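Local coordinates for regulator of nonsense transcripts 2 (PDB 4CEM), which acts in nonsense-mediated mRNA decay and carries three MIF4G domains, the first of which, described here, is probably a helical scaffold for binding other molecules, at residues A[101-106]-A[150-155]; A[109-114]-A[157-162]; A[64-69]-A[97-102]. One frame throughout, in Å; residues are numbered along the deposited sequence.

Interaction 1. Residues A[101-106]-A[150-155]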
ATOM      1  N   SER A 101      -0.920  10.790   0.419  1.00 49.16           N
ATOM      2  CA  SER A 101      -0.666  11.623   1.594  1.00 49.65           C
ATOM      3  C   SER A 101      -1.836  11.732   2.582  1.00 50.85           C
ATOM      4  O   SER A 101      -1.685  12.335   3.645  1.00 51.49           O
ATOM      5  CB  SER A 101      -0.259  13.038   1.152  1.00 50.33           C
ATOM      6  OG  SER A 101      -1.322  13.707   0.491  1.00 49.79           O
ATOM      7  N   ASP A 102      -2.995  11.174   2.234  1.00 50.81           N
ATOM      8  CA  ASP A 102      -4.191  11.273   3.072  1.00 49.06           C
ATOM      9  C   ASP A 102      -4.426  10.034   3.950  1.00 46.49           C
ATOM     10  O   ASP A 102      -5.237  10.084   4.877  1.00 45.08           O
ATOM     11  CB  ASP A 102      -5.433  11.508   2.192  1.00 51.62           C
ATOM     12  CG  ASP A 102      -5.496  12.917   1.607  1.00 53.08           C
ATOM     13  OD1 ASP A 102      -5.144  13.889   2.312  1.00 53.24           O
ATOM     14  OD2 ASP A 102      -5.924  13.051   0.438  1.00 52.60           O
ATOM     15  N   VAL A 103      -3.730   8.932   3.668  1.00 43.63           N
ATOM     16  CA  VAL A 103      -4.000   7.659   4.352  1.00 42.56           C
ATOM     17  C   VAL A 103      -3.772   7.729   5.870  1.00 43.16           C
ATOM     18  O   VAL A 103      -4.554   7.166   6.640  1.00 45.39           O
ATOM     19  CB  VAL A 103      -3.177   6.504   3.757  1.00 42.63           C
ATOM     20  CG1 VAL A 103      -3.401   5.222   4.544  1.00 43.38           C
ATOM     21  CG2 VAL A 103      -3.529   6.294   2.293  1.00 41.48           C
ATOM     22  N   ASN A 104      -2.729   8.428   6.309  1.00 42.76           N
ATOM     23  CA  ASN A 104      -2.507   8.610   7.743  1.00 42.46           C
ATOM     24  C   ASN A 104      -3.680   9.279   8.442  1.00 41.76           C
ATOM     25  O   ASN A 104      -4.023   8.897   9.552  1.00 45.87           O
ATOM     26  CB  ASN A 104      -1.232   9.408   8.018  1.00 45.38           C
ATOM     27  CG  ASN A 104       0.040   8.573   7.862  1.00 46.68           C
ATOM     28  OD1 ASN A 104       0.024   7.346   7.998  1.00 44.19           O
ATOM     29  ND2 ASN A 104       1.157   9.252   7.598  1.00 46.54           N
ATOM     30  N   CYS A 105      -4.294  10.273   7.808  1.00 40.34           N
ATOM     31  CA  CYS A 105      -5.476  10.913   8.388  1.00 38.31           C
ATOM     32  C   CYS A 105      -6.621   9.913   8.532  1.00 37.78           C
ATOM     33  O   CYS A 105      -7.230   9.809   9.600  1.00 35.36           O
ATOM     34  CB  CYS A 105      -5.938  12.102   7.548  1.00 38.69           C
ATOM     35  SG  CYS A 105      -7.378  12.950   8.238  1.00 41.13           S
ATOM     36  N   ALA A 106      -6.902   9.166   7.468  1.00 36.40           N
ATOM     37  CA  ALA A 106      -7.971   8.166   7.506  1.00 35.49           C
ATOM     38  C   ALA A 106      -7.746   7.173   8.650  1.00 35.92           C
ATOM     39  O   ALA A 106      -8.684   6.834   9.389  1.00 36.78           O
ATOM     40  CB  ALA A 106      -8.065   7.434   6.181  1.00 33.76           C
ATOM     41  N   LEU A 150      -4.728  -1.379  -0.526  1.00 48.71           N
ATOM     42  CA  LEU A 150      -3.793  -2.356   0.017  1.00 47.67           C
ATOM     43  C   LEU A 150      -2.946  -1.716   1.115  1.00 46.53           C
ATOM     44  O   LEU A 150      -2.768  -2.292   2.183  1.00 47.60           O
ATOM     45  CB  LEU A 150      -2.911  -2.949  -1.079  1.00 47.83           C
ATOM     46  CG  LEU A 150      -2.161  -4.221  -0.673  1.00 49.30           C
ATOM     47  CD1 LEU A 150      -3.124  -5.385  -0.513  1.00 52.07           C
ATOM     48  CD2 LEU A 150      -1.075  -4.565  -1.683  1.00 48.83           C
ATOM     49  N   ARG A 151      -2.445  -0.515   0.866  1.00 45.43           N
ATOM     50  CA  ARG A 151      -1.692   0.189   1.887  1.00 45.44           C
ATOM     51  C   ARG A 151      -2.567   0.460   3.102  1.00 43.66           C
ATOM     52  O   ARG A 151      -2.121   0.314   4.246  1.00 42.00           O
ATOM     53  CB  ARG A 151      -1.146   1.507   1.356  1.00 47.92           C
ATOM     54  CG  ARG A 151      -0.520   2.369   2.443  1.00 50.70           C
ATOM     55  CD  ARG A 151      -0.150   3.732   1.918  1.00 51.45           C
ATOM     56  NE  ARG A 151       0.357   4.587   2.983  1.00 53.68           N
ATOM     57  CZ  ARG A 151       0.730   5.852   2.810  1.00 55.30           C
ATOM     58  NH1 ARG A 151       0.651   6.416   1.612  1.00 57.08           N
ATOM     59  NH2 ARG A 151       1.184   6.556   3.839  1.00 56.66           N
ATOM     60  N   PHE A 152      -3.807   0.867   2.840  1.00 43.25           N
ATOM     61  CA  PHE A 152      -4.747   1.226   3.894  1.00 41.90           C
ATOM     62  C   PHE A 152      -5.008   0.013   4.797  1.00 41.82           C
ATOM     63  O   PHE A 152      -4.779   0.092   6.000  1.00 41.20           O
ATOM     64  CB  PHE A 152      -6.040   1.761   3.274  1.00 43.04           C
ATOM     65  CG  PHE A 152      -6.962   2.498   4.237  1.00 43.90           C
ATOM     66  CD1 PHE A 152      -6.699   2.602   5.601  1.00 43.39           C
ATOM     67  CD2 PHE A 152      -8.121   3.094   3.747  1.00 43.03           C
ATOM     68  CE1 PHE A 152      -7.571   3.271   6.441  1.00 43.25           C
ATOM     69  CE2 PHE A 152      -8.993   3.760   4.587  1.00 42.44           C
ATOM     70  CZ  PHE A 152      -8.716   3.850   5.934  1.00 43.02           C
ATOM     71  N   ILE A 153      -5.441  -1.115   4.231  1.00 42.70           N
ATOM     72  CA  ILE A 153      -5.701  -2.304   5.066  1.00 43.15           C
ATOM     73  C   ILE A 153      -4.434  -2.799   5.773  1.00 42.42           C
ATOM     74  O   ILE A 153      -4.512  -3.341   6.895  1.00 41.20           O
ATOM     75  CB  ILE A 153      -6.395  -3.467   4.308  1.00 44.37           C
ATOM     76  CG1 ILE A 153      -5.493  -4.052   3.228  1.00 45.32           C
ATOM     77  CG2 ILE A 153      -7.728  -3.012   3.714  1.00 44.32           C
ATOM     78  CD1 ILE A 153      -6.105  -5.250   2.539  1.00 46.04           C
ATOM     79  N   ALA A 154      -3.279  -2.591   5.128  1.00 40.32           N
ATOM     80  CA  ALA A 154      -1.968  -2.826   5.762  1.00 38.75           C
ATOM     81  C   ALA A 154      -1.800  -2.004   7.044  1.00 37.62           C
ATOM     82  O   ALA A 154      -1.566  -2.574   8.102  1.00 36.34           O
ATOM     83  CB  ALA A 154      -0.839  -2.523   4.794  1.00 38.23           C
ATOM     84  N   GLU A 155      -1.946  -0.680   6.966  1.00 36.15           N
ATOM     85  CA  GLU A 155      -1.829   0.150   8.173  1.00 37.46           C
ATOM     86  C   GLU A 155      -2.830  -0.268   9.230  1.00 36.64           C
ATOM     87  O   GLU A 155      -2.472  -0.425  10.400  1.00 35.47           O
ATOM     88  CB  GLU A 155      -2.031   1.644   7.886  1.00 38.76           C
ATOM     89  CG  GLU A 155      -0.804   2.369   7.363  1.00 41.11           C
ATOM     90  CD  GLU A 155       0.406   2.283   8.276  1.00 41.48           C
ATOM     91  OE1 GLU A 155       0.265   2.201   9.512  1.00 44.69           O
ATOM     92  OE2 GLU A 155       1.517   2.311   7.743  1.00 42.56           O
TER
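Val103 and Ala106, in the first turns of helix 103-116, pack against Arg151 and Phe152 of helix 143-158 in the interior of the MIF4G domain, an all-helical fold related to HEAT-type repeats. The two helices advance in the same general sense. Their backbones come nearest at Val103 and Phe152, whose CA atoms are 6.5 Å apart, and the two segments together bury 300 Å² of surface.

The first kind of contact is apolar. Phe152 has CG anti to its backbone N (chi1 -165°), beside its own carbonyl carbon, and the ring extends from there toward helix 103-116. The far corner of the ring does most of the touching: CZ lies 3.7 Å from Ala106 CB. Nearer the root of the ring, Phe152 CD1 is 4.3 Å from Val103 CG1, which means one ring bridges two residues a single turn apart. Leu98, Val107 and Cys110 also touch Phe152, in keeping with its buried position.

The second kind sets a flat cationic group against an aliphatic side chain. Arg151 is extended from CG to NE, and it and Val103 cross obliquely. Val103 CB sits 4.0 Å above the guanidinium plane, over its centre, and is 4.1 Å from Arg151 CZ. This is packing of an aliphatic carbon on the flat face of the guanidinium. Ile100 and His198 also touch the arginine side chain.

Polar contact between the segments is slight, and they share no hydrogen bond. The charge of Glu155 is answered from helix 6-33, by a salt bridge between its OE2 and Arg25 NH2. At the margin, Asn104 OD1 approaches Arg151 NH2 no closer than 4.4 Å.

Interaction 2. Residues A[109-114]-A[157-162]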
ATOM      1  N   LEU A 109      -8.575   8.700  11.918  1.00 35.27           N
ATOM      2  CA  LEU A 109     -10.023   8.739  12.143  1.00 34.67           C
ATOM      3  C   LEU A 109     -10.538   7.349  12.446  1.00 33.94           C
ATOM      4  O   LEU A 109     -11.396   7.194  13.303  1.00 32.23           O
ATOM      5  CB  LEU A 109     -10.784   9.333  10.954  1.00 34.53           C
ATOM      6  CG  LEU A 109     -10.621  10.847  10.757  1.00 35.14           C
ATOM      7  CD1 LEU A 109     -11.278  11.321   9.463  1.00 32.84           C
ATOM      8  CD2 LEU A 109     -11.142  11.629  11.957  1.00 35.49           C
ATOM      9  N   CYS A 110     -10.005   6.343  11.755  1.00 34.03           N
ATOM     10  CA  CYS A 110     -10.384   4.960  12.041  1.00 34.85           C
ATOM     11  C   CYS A 110     -10.048   4.557  13.490  1.00 35.14           C
ATOM     12  O   CYS A 110     -10.770   3.763  14.100  1.00 34.99           O
ATOM     13  CB  CYS A 110      -9.733   3.993  11.049  1.00 35.40           C
ATOM     14  SG  CYS A 110     -10.413   4.033   9.371  1.00 36.59           S
ATOM     15  N   SER A 111      -8.977   5.129  14.045  1.00 34.97           N
ATOM     16  CA  SER A 111      -8.573   4.839  15.424  1.00 34.24           C
ATOM     17  C   SER A 111      -9.484   5.500  16.442  1.00 34.52           C
ATOM     18  O   SER A 111      -9.736   4.935  17.506  1.00 35.50           O
ATOM     19  CB  SER A 111      -7.123   5.265  15.676  1.00 34.88           C
ATOM     20  OG  SER A 111      -6.237   4.588  14.802  1.00 35.42           O
ATOM     21  N   LEU A 112      -9.973   6.700  16.144  1.00 35.06           N
ATOM     22  CA  LEU A 112     -10.919   7.350  17.053  1.00 34.71           C
ATOM     23  C   LEU A 112     -12.246   6.573  17.080  1.00 35.32           C
ATOM     24  O   LEU A 112     -12.842   6.394  18.137  1.00 37.81           O
ATOM     25  CB  LEU A 112     -11.151   8.811  16.671  1.00 34.43           C
ATOM     26  CG  LEU A 112      -9.964   9.780  16.714  1.00 33.07           C
ATOM     27  CD1 LEU A 112     -10.394  11.130  16.159  1.00 31.64           C
ATOM     28  CD2 LEU A 112      -9.418   9.928  18.123  1.00 31.69           C
ATOM     29  N   PHE A 113     -12.692   6.102  15.920  1.00 36.05           N
ATOM     30  CA  PHE A 113     -13.888   5.249  15.834  1.00 36.11           C
ATOM     31  C   PHE A 113     -13.683   3.980  16.639  1.00 34.96           C
ATOM     32  O   PHE A 113     -14.466   3.657  17.525  1.00 33.38           O
ATOM     33  CB  PHE A 113     -14.194   4.867  14.378  1.00 36.70           C
ATOM     34  CG  PHE A 113     -15.150   5.799  13.685  1.00 37.78           C
ATOM     35  CD1 PHE A 113     -16.519   5.711  13.923  1.00 38.50           C
ATOM     36  CD2 PHE A 113     -14.692   6.754  12.790  1.00 38.10           C
ATOM     37  CE1 PHE A 113     -17.408   6.556  13.284  1.00 38.30           C
ATOM     38  CE2 PHE A 113     -15.576   7.605  12.148  1.00 38.85           C
ATOM     39  CZ  PHE A 113     -16.937   7.506  12.395  1.00 39.31           C
ATOM     40  N   HIS A 114     -12.607   3.271  16.320  1.00 36.18           N
ATOM     41  CA  HIS A 114     -12.289   2.012  16.977  1.00 36.25           C
ATOM     42  C   HIS A 114     -12.207   2.155  18.462  1.00 36.40           C
ATOM     43  O   HIS A 114     -12.712   1.311  19.180  1.00 36.83           O
ATOM     44  CB  HIS A 114     -10.977   1.462  16.448  1.00 36.49           C
ATOM     45  CG  HIS A 114     -10.492   0.238  17.185  1.00 37.08           C
ATOM     46  ND1 HIS A 114     -11.170  -0.920  17.182  1.00 36.51           N
ATOM     47  CD2 HIS A 114      -9.350   0.028  17.960  1.00 36.30           C
ATOM     48  CE1 HIS A 114     -10.502  -1.827  17.918  1.00 38.13           C
ATOM     49  NE2 HIS A 114      -9.386  -1.240  18.393  1.00 37.72           N
ATOM     50  N   THR A 157      -4.046  -2.971   9.918  1.00 31.68           N
ATOM     51  CA  THR A 157      -3.566  -4.145  10.621  1.00 31.40           C
ATOM     52  C   THR A 157      -2.397  -3.750  11.535  1.00 30.86           C
ATOM     53  O   THR A 157      -2.432  -3.997  12.735  1.00 31.03           O
ATOM     54  CB  THR A 157      -3.165  -5.264   9.636  1.00 31.58           C
ATOM     55  OG1 THR A 157      -4.193  -5.426   8.646  1.00 31.59           O
ATOM     56  CG2 THR A 157      -2.948  -6.578  10.368  1.00 30.67           C
ATOM     57  N   ILE A 158      -1.386  -3.093  10.981  1.00 31.99           N
ATOM     58  CA  ILE A 158      -0.193  -2.721  11.756  1.00 31.83           C
ATOM     59  C   ILE A 158      -0.570  -1.941  13.001  1.00 31.78           C
ATOM     60  O   ILE A 158      -0.008  -2.141  14.079  1.00 34.61           O
ATOM     61  CB  ILE A 158       0.775  -1.840  10.953  1.00 30.78           C
ATOM     62  CG1 ILE A 158       1.351  -2.608   9.772  1.00 29.82           C
ATOM     63  CG2 ILE A 158       1.909  -1.370  11.851  1.00 30.91           C
ATOM     64  CD1 ILE A 158       2.081  -1.730   8.794  1.00 29.57           C
ATOM     65  N   VAL A 159      -1.547  -1.068  12.834  1.00 31.22           N
ATOM     66  CA  VAL A 159      -2.012  -0.172  13.889  1.00 31.26           C
ATOM     67  C   VAL A 159      -2.987  -0.864  14.857  1.00 31.35           C
ATOM     68  O   VAL A 159      -3.474  -0.250  15.797  1.00 32.25           O
ATOM     69  CB  VAL A 159      -2.603   1.093  13.211  1.00 31.74           C
ATOM     70  CG1 VAL A 159      -3.941   1.519  13.798  1.00 30.57           C
ATOM     71  CG2 VAL A 159      -1.557   2.199  13.191  1.00 30.47           C
ATOM     72  N   GLY A 160      -3.271  -2.147  14.633  1.00 31.90           N
ATOM     73  CA  GLY A 160      -4.034  -2.954  15.588  1.00 32.45           C
ATOM     74  C   GLY A 160      -5.550  -2.777  15.612  1.00 33.00           C
ATOM     75  O   GLY A 160      -6.214  -3.289  16.513  1.00 32.27           O
ATOM     76  N   ILE A 161      -6.101  -2.056  14.637  1.00 33.30           N
ATOM     77  CA  ILE A 161      -7.549  -1.957  14.479  1.00 33.73           C
ATOM     78  C   ILE A 161      -8.090  -3.320  14.057  1.00 35.44           C
ATOM     79  O   ILE A 161      -9.082  -3.796  14.608  1.00 38.21           O
ATOM     80  CB  ILE A 161      -7.934  -0.862  13.466  1.00 33.56           C
ATOM     81  CG1 ILE A 161      -7.624   0.518  14.064  1.00 33.73           C
ATOM     82  CG2 ILE A 161      -9.411  -0.949  13.107  1.00 32.36           C
ATOM     83  CD1 ILE A 161      -7.648   1.656  13.070  1.00 33.22           C
ATOM     84  N   PHE A 162      -7.422  -3.947  13.090  1.00 37.03           N
ATOM     85  CA  PHE A 162      -7.597  -5.377  12.812  1.00 36.55           C
ATOM     86  C   PHE A 162      -6.568  -6.214  13.572  1.00 36.24           C
ATOM     87  O   PHE A 162      -5.417  -5.811  13.717  1.00 38.64           O
ATOM     88  CB  PHE A 162      -7.435  -5.672  11.321  1.00 35.83           C
ATOM     89  CG  PHE A 162      -8.396  -4.943  10.439  1.00 35.47           C
ATOM     90  CD1 PHE A 162      -9.650  -4.549  10.895  1.00 35.43           C
ATOM     91  CD2 PHE A 162      -8.059  -4.679   9.122  1.00 36.02           C
ATOM     92  CE1 PHE A 162     -10.527  -3.875  10.060  1.00 34.06           C
ATOM     93  CE2 PHE A 162      -8.939  -4.014   8.283  1.00 35.50           C
ATOM     94  CZ  PHE A 162     -10.174  -3.612   8.756  1.00 33.79           C
TER
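Ile161 reaches Cys110 and Ser111 with the tip of its side chain, and its path can be followed outward from CB. The first branch to touch is CG1, anti to the carbonyl carbon (chi1 -70°), which lies 4.2 Å from His114 CB. CD1 continues the chain, anti to CA (chi2 166°), and ends between two residues of helix 103-116: it is 3.7 Å from Cys110 CB and equally 3.7 Å from Ser111 OG. That hydroxyl oxygen is not short of partners, since it is hydrogen-bonded to Val107 O and to Asn32 ND2 of helix 6-33. Val159 comes to the same oxygen, with CG1 4.0 Å from Ser111 OG.

At the root of Ile161, its CA lies over one face of the His114 imidazole, and Ile161 O is 4.1 Å from His114 CE1. The hydrogen bond of His114 NE2 with Asn32 O of helix 6-33 probably restrains the turn of the ring. Ser111 and His114 thus both tie this interface to helix 6-33.

The backbone explains how Ile161 gets here. Gly160 has a positive phi of 79°, and its N bonds back to Thr157 O at 2.8 Å, one of two bonds into the last turn. This is the Schellman motif that closes helix 143-158, here turning the chain toward helix 164-181 in a stacked-helix MIF4G fold.

Interaction 3. Residues A[64-69]-A[97-102]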
ATOM      1  N   THR A  64     -14.582  12.037   1.648  1.00 44.01           N
ATOM      2  CA  THR A  64     -13.460  12.791   1.087  1.00 43.70           C
ATOM      3  C   THR A  64     -12.453  13.154   2.180  1.00 44.95           C
ATOM      4  O   THR A  64     -12.171  14.332   2.423  1.00 44.34           O
ATOM      5  CB  THR A  64     -13.972  14.084   0.428  1.00 44.80           C
ATOM      6  OG1 THR A  64     -14.727  14.841   1.388  1.00 43.76           O
ATOM      7  CG2 THR A  64     -14.856  13.761  -0.774  1.00 43.16           C
ATOM      8  N   ILE A  65     -11.922  12.140   2.855  1.00 45.77           N
ATOM      9  CA  ILE A  65     -11.008  12.373   3.965  1.00 43.65           C
ATOM     10  C   ILE A  65      -9.711  12.961   3.438  1.00 41.87           C
ATOM     11  O   ILE A  65      -9.163  12.490   2.456  1.00 41.45           O
ATOM     12  CB  ILE A  65     -10.708  11.089   4.760  1.00 43.85           C
ATOM     13  CG1 ILE A  65     -11.956  10.645   5.521  1.00 43.71           C
ATOM     14  CG2 ILE A  65      -9.563  11.321   5.740  1.00 43.78           C
ATOM     15  CD1 ILE A  65     -11.834   9.265   6.140  1.00 43.23           C
ATOM     16  N   THR A  66      -9.225  13.982   4.121  1.00 42.70           N
ATOM     17  CA  THR A  66      -8.099  14.765   3.657  1.00 42.04           C
ATOM     18  C   THR A  66      -7.244  15.214   4.830  1.00 41.25           C
ATOM     19  O   THR A  66      -7.770  15.533   5.885  1.00 39.47           O
ATOM     20  CB  THR A  66      -8.628  15.967   2.883  1.00 42.38           C
ATOM     21  OG1 THR A  66      -8.745  15.595   1.510  1.00 42.66           O
ATOM     22  CG2 THR A  66      -7.726  17.161   3.018  1.00 42.51           C
ATOM     23  N   GLU A  67      -5.926  15.232   4.634  1.00 43.32           N
ATOM     24  CA  GLU A  67      -4.982  15.538   5.708  1.00 43.92           C
ATOM     25  C   GLU A  67      -5.300  16.862   6.379  1.00 43.35           C
ATOM     26  O   GLU A  67      -5.258  16.967   7.595  1.00 42.57           O
ATOM     27  CB  GLU A  67      -3.533  15.535   5.194  1.00 45.05           C
ATOM     28  CG  GLU A  67      -2.464  15.872   6.246  1.00 47.07           C
ATOM     29  CD  GLU A  67      -2.665  15.185   7.602  1.00 49.97           C
ATOM     30  OE1 GLU A  67      -2.863  13.950   7.664  1.00 52.80           O
ATOM     31  OE2 GLU A  67      -2.623  15.885   8.633  1.00 55.86           O
ATOM     32  N   GLN A  68      -5.651  17.868   5.594  1.00 45.33           N
ATOM     33  CA  GLN A  68      -5.919  19.189   6.165  1.00 48.26           C
ATOM     34  C   GLN A  68      -7.284  19.261   6.877  1.00 47.91           C
ATOM     35  O   GLN A  68      -7.682  20.330   7.349  1.00 49.40           O
ATOM     36  CB  GLN A  68      -5.745  20.318   5.123  1.00 51.50           C
ATOM     37  CG  GLN A  68      -6.065  19.974   3.670  1.00 54.44           C
ATOM     38  CD  GLN A  68      -4.957  19.185   2.974  1.00 57.48           C
ATOM     39  OE1 GLN A  68      -5.210  18.144   2.355  1.00 59.21           O
ATOM     40  NE2 GLN A  68      -3.720  19.677   3.077  1.00 59.07           N
ATOM     41  N   GLN A  69      -7.989  18.131   6.966  1.00 44.84           N
ATOM     42  CA  GLN A  69      -9.192  18.039   7.797  1.00 43.18           C
ATOM     43  C   GLN A  69      -8.986  17.245   9.086  1.00 40.88           C
ATOM     44  O   GLN A  69      -9.933  17.071   9.863  1.00 38.74           O
ATOM     45  CB  GLN A  69     -10.331  17.401   7.022  1.00 44.05           C
ATOM     46  CG  GLN A  69     -10.646  18.062   5.704  1.00 46.05           C
ATOM     47  CD  GLN A  69     -11.858  17.437   5.051  1.00 47.52           C
ATOM     48  OE1 GLN A  69     -11.752  16.821   3.989  1.00 49.54           O
ATOM     49  NE2 GLN A  69     -13.019  17.566   5.702  1.00 44.75           N
ATOM     50  N   LYS A  97     -11.821   8.056  -1.895  1.00 61.62           N
ATOM     51  CA  LYS A  97     -10.626   8.011  -2.736  1.00 61.04           C
ATOM     52  C   LYS A  97      -9.527   8.840  -2.086  1.00 58.33           C
ATOM     53  O   LYS A  97      -9.558  10.068  -2.120  1.00 57.12           O
ATOM     54  CB  LYS A  97     -10.946   8.539  -4.135  1.00 63.11           C
ATOM     55  CG  LYS A  97     -11.964   7.690  -4.886  1.00 65.47           C
ATOM     56  CD  LYS A  97     -12.809   8.528  -5.834  1.00 68.33           C
ATOM     57  CE  LYS A  97     -13.971   7.729  -6.408  1.00 70.53           C
ATOM     58  NZ  LYS A  97     -14.984   8.615  -7.051  1.00 72.91           N
ATOM     59  N   LEU A  98      -8.565   8.153  -1.482  1.00 56.84           N
ATOM     60  CA  LEU A  98      -7.517   8.801  -0.706  1.00 55.44           C
ATOM     61  C   LEU A  98      -6.246   8.951  -1.525  1.00 54.13           C
ATOM     62  O   LEU A  98      -5.818   8.013  -2.187  1.00 56.18           O
ATOM     63  CB  LEU A  98      -7.202   7.963   0.535  1.00 55.02           C
ATOM     64  CG  LEU A  98      -8.331   7.741   1.541  1.00 54.67           C
ATOM     65  CD1 LEU A  98      -8.030   6.548   2.441  1.00 53.96           C
ATOM     66  CD2 LEU A  98      -8.551   8.997   2.369  1.00 55.07           C
ATOM     67  N   LYS A  99      -5.631  10.123  -1.469  1.00 54.35           N
ATOM     68  CA  LYS A  99      -4.294  10.280  -2.016  1.00 54.87           C
ATOM     69  C   LYS A  99      -3.292   9.623  -1.078  1.00 54.89           C
ATOM     70  O   LYS A  99      -3.544   9.443   0.117  1.00 51.25           O
ATOM     71  CB  LYS A  99      -3.923  11.748  -2.173  1.00 57.28           C
ATOM     72  CG  LYS A  99      -4.830  12.524  -3.109  1.00 60.44           C
ATOM     73  CD  LYS A  99      -4.696  14.025  -2.887  1.00 62.49           C
ATOM     74  CE  LYS A  99      -5.965  14.760  -3.286  1.00 64.95           C
ATOM     75  NZ  LYS A  99      -6.319  15.770  -2.253  1.00 67.63           N
ATOM     76  N   ILE A 100      -2.136   9.294  -1.632  1.00 55.34           N
ATOM     77  CA  ILE A 100      -1.046   8.715  -0.860  1.00 55.33           C
ATOM     78  C   ILE A 100      -0.870   9.463   0.467  1.00 51.62           C
ATOM     79  O   ILE A 100      -0.727   8.844   1.513  1.00 52.34           O
ATOM     80  CB  ILE A 100       0.268   8.754  -1.673  1.00 57.28           C
ATOM     81  CG1 ILE A 100       0.154   7.890  -2.945  1.00 59.26           C
ATOM     82  CG2 ILE A 100       1.435   8.276  -0.831  1.00 57.92           C
ATOM     83  CD1 ILE A 100       0.680   8.563  -4.203  1.00 57.22           C
ATOM     84  N   SER A 101      -0.920  10.790   0.419  1.00 49.16           N
ATOM     85  CA  SER A 101      -0.666  11.623   1.594  1.00 49.65           C
ATOM     86  C   SER A 101      -1.836  11.732   2.582  1.00 50.85           C
ATOM     87  O   SER A 101      -1.685  12.335   3.645  1.00 51.49           O
ATOM     88  CB  SER A 101      -0.259  13.038   1.152  1.00 50.33           C
ATOM     89  OG  SER A 101      -1.322  13.707   0.491  1.00 49.79           O
ATOM     90  N   ASP A 102      -2.995  11.174   2.234  1.00 50.81           N
ATOM     91  CA  ASP A 102      -4.191  11.273   3.072  1.00 49.06           C
ATOM     92  C   ASP A 102      -4.426  10.034   3.950  1.00 46.49           C
ATOM     93  O   ASP A 102      -5.237  10.084   4.877  1.00 45.08           O
ATOM     94  CB  ASP A 102      -5.433  11.508   2.192  1.00 51.62           C
ATOM     95  CG  ASP A 102      -5.496  12.917   1.607  1.00 53.08           C
ATOM     96  OD1 ASP A 102      -5.144  13.889   2.312  1.00 53.24           O
ATOM     97  OD2 ASP A 102      -5.924  13.051   0.438  1.00 52.60           O
TER
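Leu98 lays its CD2 methyl against Ile65, 3.8 Å from Ile65 CB and close to the carbonyl O of the same residue. This is the apolar half of a contact that buries 262 Å² between two interhelical loops.

The polar half centres on Asp102. Its OD1 accepts the backbone N-H of Glu67 across 2.8 Å, with an angle of 153° at the hydrogen. The donor stands above the carboxylate plane, 36° out of it. Glu67 opens a 3-10 segment, 67-69, in which Gln69 N bonds to Thr66 O, and its CB packs 3.7 Å from Asp102 OD1. The carboxylate's root is steadied by its own loop, where Asp102 N donates to Lys99 O. The side chains of Thr66 and Asp102 lie side by side and point the same way, with Thr66 OG1 3.9 Å from Asp102 OD2; that hydroxyl makes a weak bond to Ile65 O.

Charge is spread around this carboxylate. Lys99 NZ forms a long ion pair with Asp102 OD2 at 3.8 Å. Glu67 OE1 is 5.8 Å from Asp102 OD1, a like charge whose repulsion is probably tempered by the salt bridge of Glu67 with Arg70. An alanine in place of Asp102 would probably leave the N-H of Glu67 without its acceptor and take away the distant negative partner of Lys99, so that the two loops are less firmly joined.

The loops lie just ahead of helix 70-79 and helix 103-116. Within this all-helical MIF4G fold, Ile65 touches Cys105 and Leu109 of helix 103-116, while Leu98 reaches Ala106 of that helix as well as Thr148 and Phe152 of helix 143-158.

Interactions 1 and 2 follow helix 103-116 along helix 143-158 and on to the turn that ends it, their centres 10 Å apart, and they join where Phe152 CZ lies 3.8 Å from Cys110 SG. Interaction 3 sits 9 Å from interaction 1, centre to centre, and shares Ser101 and Asp102 with it, as the loop leads into helix 103-116. Phe152 CE2 meets Leu98 CD1 at 3.6 Å, which makes this ring common to all three neighbourhoods. Interactions 2 and 3 are farther apart, about 16 Å between centres, yet Leu109 CD1 still touches Ile65 CD1 at 3.9 Å. Together the contacts are continuous, from the interhelical loops to the Schellman turn.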